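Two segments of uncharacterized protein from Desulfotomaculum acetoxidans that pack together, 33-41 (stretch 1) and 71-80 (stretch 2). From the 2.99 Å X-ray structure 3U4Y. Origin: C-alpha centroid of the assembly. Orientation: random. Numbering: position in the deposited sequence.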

# COMPACT_ATOMS: atom_id res chain seq x y z
N LEU A 33 10.57 -6.27 17.52
CA LEU A 33 9.67 -7.05 18.36
C LEU A 33 9.87 -8.53 18.14
O LEU A 33 10.03 -9.30 19.08
CB LEU A 33 8.23 -6.72 18.00
CG LEU A 33 7.39 -6.07 19.07
CD1 LEU A 33 8.17 -4.91 19.65
CD2 LEU A 33 6.11 -5.61 18.43
N ASN A 34 9.78 -8.93 16.87
CA ASN A 34 9.91 -10.31 16.45
C ASN A 34 10.41 -10.29 15.01
O ASN A 34 9.95 -9.48 14.22
CB ASN A 34 8.56 -11.03 16.49
CG ASN A 34 7.75 -10.70 17.72
OD1 ASN A 34 7.87 -11.35 18.75
ND2 ASN A 34 6.89 -9.68 17.61
N GLN A 35 11.34 -11.18 14.66
CA GLN A 35 11.80 -11.27 13.28
C GLN A 35 11.63 -12.66 12.70
O GLN A 35 12.34 -13.60 13.05
CB GLN A 35 13.26 -10.84 13.16
CG GLN A 35 13.47 -9.36 13.21
CD GLN A 35 14.91 -8.98 12.97
OE1 GLN A 35 15.82 -9.68 13.40
NE2 GLN A 35 15.12 -7.87 12.27
N ILE A 36 10.68 -12.78 11.79
CA ILE A 36 10.39 -14.05 11.16
C ILE A 36 11.13 -14.19 9.83
O ILE A 36 10.95 -13.37 8.95
CB ILE A 36 8.90 -14.18 10.90
CG1 ILE A 36 8.14 -14.15 12.22
CG2 ILE A 36 8.60 -15.45 10.16
CD1 ILE A 36 6.69 -14.52 12.07
N THR A 37 11.96 -15.22 9.70
CA THR A 37 12.72 -15.46 8.47
C THR A 37 12.23 -16.75 7.79
O THR A 37 12.46 -17.85 8.30
CB THR A 37 14.25 -15.58 8.75
OG1 THR A 37 14.71 -14.44 9.50
CG2 THR A 37 15.04 -15.68 7.44
N LEU A 38 11.57 -16.63 6.64
CA LEU A 38 11.03 -17.80 5.95
C LEU A 38 11.70 -18.18 4.62
O LEU A 38 11.36 -19.20 4.02
CB LEU A 38 9.54 -17.62 5.69
CG LEU A 38 8.59 -17.62 6.88
CD1 LEU A 38 8.15 -16.20 7.18
CD2 LEU A 38 7.39 -18.49 6.57
N GLY A 39 12.63 -17.35 4.15
CA GLY A 39 13.30 -17.59 2.89
C GLY A 39 12.39 -17.44 1.68
O GLY A 39 12.39 -18.29 0.79
N TYR A 40 11.62 -16.36 1.63
CA TYR A 40 10.85 -16.03 0.43
C TYR A 40 11.24 -14.69 -0.15
O TYR A 40 12.00 -13.92 0.43
CB TYR A 40 9.35 -16.02 0.67
CG TYR A 40 8.72 -17.38 0.81
CD1 TYR A 40 8.12 -18.00 -0.26
CD2 TYR A 40 8.70 -18.04 2.03
CE1 TYR A 40 7.54 -19.23 -0.13
CE2 TYR A 40 8.13 -19.27 2.17
CZ TYR A 40 7.55 -19.87 1.09
OH TYR A 40 6.97 -21.11 1.23
N ASP A 41 10.65 -14.43 -1.31
CA ASP A 41 10.91 -13.28 -2.15
C ASP A 41 9.94 -12.13 -1.78
O ASP A 41 9.13 -11.67 -2.61
CB ASP A 41 10.69 -13.76 -3.59
CG ASP A 41 11.24 -12.83 -4.60
OD1 ASP A 41 12.27 -12.18 -4.31
OD2 ASP A 41 10.64 -12.73 -5.69
N LEU A 71 0.30 -12.95 20.10
CA LEU A 71 0.85 -13.93 21.02
C LEU A 71 2.35 -13.89 21.22
O LEU A 71 3.07 -13.25 20.46
CB LEU A 71 0.41 -15.36 20.68
CG LEU A 71 -0.10 -15.53 19.27
CD1 LEU A 71 1.02 -15.21 18.31
CD2 LEU A 71 -0.62 -16.93 19.08
N GLU A 72 2.76 -14.60 22.27
CA GLU A 72 4.11 -14.64 22.82
C GLU A 72 5.21 -14.35 21.80
O GLU A 72 5.87 -13.33 21.89
CB GLU A 72 4.36 -15.96 23.58
CG GLU A 72 3.81 -16.01 25.02
CD GLU A 72 2.28 -16.07 25.12
OE1 GLU A 72 1.75 -16.00 26.26
OE2 GLU A 72 1.61 -16.20 24.06
N PRO A 73 5.44 -15.28 20.85
CA PRO A 73 6.06 -14.91 19.57
C PRO A 73 5.05 -15.16 18.44
O PRO A 73 4.43 -16.22 18.44
CB PRO A 73 7.22 -15.90 19.46
CG PRO A 73 6.90 -17.00 20.45
CD PRO A 73 5.56 -16.72 21.07
N PRO A 74 4.86 -14.18 17.54
CA PRO A 74 3.98 -14.24 16.38
C PRO A 74 3.97 -15.61 15.71
O PRO A 74 5.01 -16.20 15.45
CB PRO A 74 4.60 -13.22 15.42
CG PRO A 74 5.16 -12.20 16.32
CD PRO A 74 5.53 -12.87 17.63
N LYS A 75 2.76 -16.09 15.42
CA LYS A 75 2.53 -17.42 14.89
C LYS A 75 2.07 -17.41 13.42
O LYS A 75 0.97 -16.98 13.11
CB LYS A 75 1.49 -18.12 15.76
CG LYS A 75 0.73 -19.24 15.09
CD LYS A 75 -0.08 -20.00 16.11
CE LYS A 75 -0.96 -21.00 15.43
NZ LYS A 75 -0.15 -21.72 14.42
N VAL A 76 2.92 -17.87 12.51
CA VAL A 76 2.49 -18.01 11.12
C VAL A 76 1.59 -19.24 11.01
O VAL A 76 1.84 -20.24 11.68
CB VAL A 76 3.67 -18.01 10.09
CG1 VAL A 76 5.03 -17.90 10.77
CG2 VAL A 76 3.60 -19.20 9.18
N VAL A 77 0.55 -19.16 10.19
CA VAL A 77 -0.52 -20.16 10.23
C VAL A 77 -0.96 -20.70 8.88
O VAL A 77 -1.65 -21.72 8.81
CB VAL A 77 -1.74 -19.62 10.97
CG1 VAL A 77 -1.31 -19.04 12.32
CG2 VAL A 77 -2.47 -18.57 10.13
N ALA A 78 -0.60 -20.02 7.80
CA ALA A 78 -0.83 -20.55 6.47
C ALA A 78 0.29 -20.15 5.53
O ALA A 78 0.88 -19.09 5.70
CB ALA A 78 -2.18 -20.10 5.92
N ILE A 79 0.60 -21.03 4.57
CA ILE A 79 1.50 -20.72 3.45
C ILE A 79 0.94 -21.32 2.17
O ILE A 79 0.98 -22.54 2.00
CB ILE A 79 2.95 -21.22 3.67
CG1 ILE A 79 3.60 -20.50 4.85
CG2 ILE A 79 3.78 -21.01 2.42
CD1 ILE A 79 5.08 -20.72 5.02
N GLN A 80 0.42 -20.47 1.29
CA GLN A 80 -0.14 -20.92 0.01
C GLN A 80 0.62 -20.38 -1.20
O GLN A 80 1.13 -19.26 -1.18
CB GLN A 80 -1.62 -20.54 -0.06
CG GLN A 80 -2.50 -21.33 0.89
CD GLN A 80 -2.68 -22.77 0.45
OE1 GLN A 80 -2.60 -23.08 -0.74
NE2 GLN A 80 -2.92 -23.66 1.41

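Two segments can run side by side in nearly the same direction, here 11° apart, without sharing a single hydrogen bond; what joins them is van der Waals packing, mostly of side chains. Residues 33-41 and 71-80 illustrate the principle on a modest scale, burying 335 Å² summed over both sides. P74 is the most covered (61 Å²), followed by I79, N34 and I36 (55, 52 and 51 Å²). The alternation of an extended chain sets the pattern: N34, I36, L38 and Y40 direct their CA-to-CB bonds toward the other stretch, whereas the intervening residues contribute no contact.

The walk begins at N34, whose CA lies 6.8 Å from the CA of P73, the closest CA pair across the stretches. Its side chain, chi1 in the m well, brings OD1 to 3.0 Å from CD of P74. This is a close van der Waals contact: CD belongs to the proline ring, and the ring nitrogen has no hydrogen to offer. Q35 then points away, its NE2 hydrogen-bonded elsewhere in the structure.

I36 adopts an m,t rotamer that extends CD1 between two apolar neighbours, 4.2 Å from CB of P74 and 4.0 Å from CG1 of V76. Isoleucine suits this place, since its delta methyl reaches both P74's compact apolar ring and a valine methyl.

Beyond the strand, the contact passes to I79. L38 offers a methyl, CD2, 3.6 Å from CD1 of I79. G39 makes no contact, but its positive phi (68°) favours glycine. Y40, its ring long enough to reach I79 from the loop, packs closest to CG2 (OH 3.4 Å, CZ 4.2 Å), a methyl oblique to the ring, but also within reach of CD1. I79 thus serves both L38 and Y40, with CD1 near each. D41 lies out of reach.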